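Local coordinates for protein cortical-lytic enzyme (Bacillus cereus, PDB 4S3J) that acts as an N-acetylglucosaminidase that breaks down partially degraded cortex peptidoglycan, recognising muramic acid delta-lactam residues, when the spore germinates, at residues Ile281-Trp286 against Pro301-Val305. Numbering follows the deposited sequence.
Sequences IMTYDW and PVKEV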
loop_
_atom_site.group_PDB
_atom_site.type_symbol
_atom_site.label_atom_id
_atom_site.label_comp_id
_atom_site.label_asym_id
_atom_site.label_seq_id
_atom_site.Cartn_x
_atom_site.Cartn_y
_atom_site.Cartn_z
ATOM N N ILE A 281 0.887 1.496 9.830
ATOM C CA ILE A 281 2.108 0.770 10.159
ATOM C C ILE A 281 2.904 0.561 8.889
ATOM O O ILE A 281 2.373 0.064 7.898
ATOM C CB ILE A 281 1.828 -0.585 10.842
ATOM C CG1 ILE A 281 0.855 -0.400 12.017
ATOM C CG2 ILE A 281 3.143 -1.237 11.288
ATOM C CD1 ILE A 281 0.583 -1.652 12.823
ATOM N N MET A 282 4.166 0.955 8.916
ATOM C CA MET A 282 5.011 0.904 7.727
ATOM C C MET A 282 5.538 -0.509 7.474
ATOM O O MET A 282 6.742 -0.783 7.577
ATOM C CB MET A 282 6.158 1.899 7.862
ATOM C CG MET A 282 5.666 3.329 7.848
ATOM S SD MET A 282 6.980 4.554 7.853
ATOM C CE MET A 282 7.754 4.163 9.423
ATOM N N THR A 283 4.615 -1.392 7.102
ATOM C CA THR A 283 4.921 -2.790 6.813
ATOM C C THR A 283 5.512 -2.965 5.400
ATOM O O THR A 283 4.936 -3.624 4.527
ATOM C CB THR A 283 3.653 -3.659 7.003
ATOM O OG1 THR A 283 2.492 -2.911 6.599
ATOM C CG2 THR A 283 3.480 -4.049 8.463
ATOM N N TYR A 284 6.665 -2.339 5.184
ATOM C CA TYR A 284 7.395 -2.468 3.934
ATOM C C TYR A 284 8.862 -2.124 4.187
ATOM O O TYR A 284 9.221 -1.775 5.307
ATOM C CB TYR A 284 6.755 -1.600 2.853
ATOM C CG TYR A 284 6.414 -0.194 3.257
ATOM C CD1 TYR A 284 7.416 0.744 3.409
ATOM C CD2 TYR A 284 5.104 0.201 3.490
ATOM C CE1 TYR A 284 7.139 2.042 3.773
ATOM C CE2 TYR A 284 4.815 1.517 3.853
ATOM C CZ TYR A 284 5.843 2.423 3.992
ATOM O OH TYR A 284 5.596 3.724 4.348
ATOM N N ASP A 285 9.700 -2.265 3.155
ATOM C CA ASP A 285 11.158 -2.004 3.185
ATOM C C ASP A 285 11.981 -3.014 4.005
ATOM O O ASP A 285 12.945 -2.639 4.678
ATOM C CB ASP A 285 11.457 -0.591 3.689
ATOM C CG ASP A 285 11.059 0.467 2.695
ATOM O OD1 ASP A 285 10.892 0.130 1.498
ATOM O OD2 ASP A 285 10.923 1.639 3.107
ATOM N N TRP A 286 11.628 -4.291 3.937
ATOM C CA TRP A 286 12.576 -5.346 4.295
ATOM C C TRP A 286 13.681 -5.320 3.244
ATOM O O TRP A 286 14.844 -5.073 3.557
ATOM C CB TRP A 286 11.899 -6.713 4.368
ATOM C CG TRP A 286 11.203 -6.972 5.679
ATOM C CD1 TRP A 286 11.709 -7.655 6.752
ATOM C CD2 TRP A 286 9.885 -6.545 6.063
ATOM N NE1 TRP A 286 10.794 -7.680 7.770
ATOM C CE2 TRP A 286 9.666 -7.011 7.377
ATOM C CE3 TRP A 286 8.871 -5.827 5.421
ATOM C CZ2 TRP A 286 8.472 -6.768 8.070
ATOM C CZ3 TRP A 286 7.674 -5.596 6.107
ATOM C CH2 TRP A 286 7.490 -6.064 7.416
ATOM N N PRO A 301 6.716 -11.915 7.340
ATOM C CA PRO A 301 7.018 -10.852 8.304
ATOM C C PRO A 301 5.897 -9.827 8.429
ATOM O O PRO A 301 5.657 -9.330 9.532
ATOM C CB PRO A 301 8.290 -10.231 7.742
ATOM C CG PRO A 301 8.949 -11.351 7.034
ATOM C CD PRO A 301 7.835 -12.132 6.406
ATOM N N VAL A 302 5.190 -9.523 7.350
ATOM C CA VAL A 302 4.092 -8.574 7.455
ATOM C C VAL A 302 3.004 -9.131 8.388
ATOM O O VAL A 302 2.512 -8.423 9.265
ATOM C CB VAL A 302 3.510 -8.225 6.072
ATOM C CG1 VAL A 302 2.203 -7.455 6.201
ATOM C CG2 VAL A 302 4.524 -7.428 5.261
ATOM N N LYS A 303 2.673 -10.405 8.225
ATOM C CA LYS A 303 1.698 -11.068 9.099
ATOM C C LYS A 303 2.165 -11.000 10.561
ATOM O O LYS A 303 1.359 -10.737 11.455
ATOM C CB LYS A 303 1.465 -12.525 8.668
ATOM C CG LYS A 303 0.554 -13.309 9.600
ATOM C CD LYS A 303 0.184 -14.658 9.025
ATOM C CE LYS A 303 -0.718 -15.420 9.995
ATOM N NZ LYS A 303 -1.120 -16.717 9.397
ATOM N N GLU A 304 3.461 -11.216 10.806
ATOM C CA GLU A 304 4.002 -11.143 12.180
ATOM C C GLU A 304 3.766 -9.774 12.802
ATOM O O GLU A 304 3.422 -9.657 13.992
ATOM C CB GLU A 304 5.490 -11.460 12.196
ATOM C CG GLU A 304 5.839 -12.908 11.884
ATOM C CD GLU A 304 7.329 -13.189 12.025
ATOM O OE1 GLU A 304 7.991 -12.522 12.848
ATOM O OE2 GLU A 304 7.839 -14.072 11.306
ATOM N N VAL A 305 3.981 -8.732 12.007
ATOM C CA VAL A 305 3.759 -7.366 12.475
ATOM C C VAL A 305 2.276 -7.119 12.752
ATOM O O VAL A 305 1.929 -6.530 13.775
ATOM C CB VAL A 305 4.288 -6.299 11.459
ATOM C CG1 VAL A 305 3.870 -4.895 11.888
ATOM C CG2 VAL A 305 5.796 -6.364 11.341
#
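Pro301 sits over one face of the Trp286 indole, its CB above the NE1, CE2 and CZ2 corner, 3.1 Å from the ring plane, toward the rim, and 3.5 Å from CZ2. The next residue of the helix, Val302, meets the same ring obliquely, its CG2 3.7 Å from CZ3, while CG2 of Val305 comes up near the ring plane, at the edge, 4.2 Å from CZ2. The flat indole thus wedges in among Pro301, Val302 and Val305.

Deeper in, methyl groups take over. The Thr283 methyl, CG2, fits into the groove between CG1 of Val302 and CG1 of Val305, closer to the latter at 3.5 Å; the threonine CB lies 4.1 Å from Val302 CG1. Its chi1 of 35° tucks OG1 between the backbone N and the carbonyl carbon, where it hydrogen-bonds to the carbonyl of Gly321, leaving the methyl to face the helix. Ile281 adds CG2, 3.8 Å from Val305 CG1, so that one valine methyl receives two methyls, one from the strand end and one from the loop. No hydrogen bond crosses the interface. Inverse gamma turns at Met282 and Thr283, the second closed by a weak bond, bring Thr283 and then Trp286 to face the helix.

In this family 18 TIM barrel the contact lies where strand 278-281 ends and its chain loops over to helix 299-312. Met282 points away from the helix and touches Glu220, the probable proton donor. Strand 318-330 flanks Ile281 and Thr283, and helix 387-400 packs against Val302.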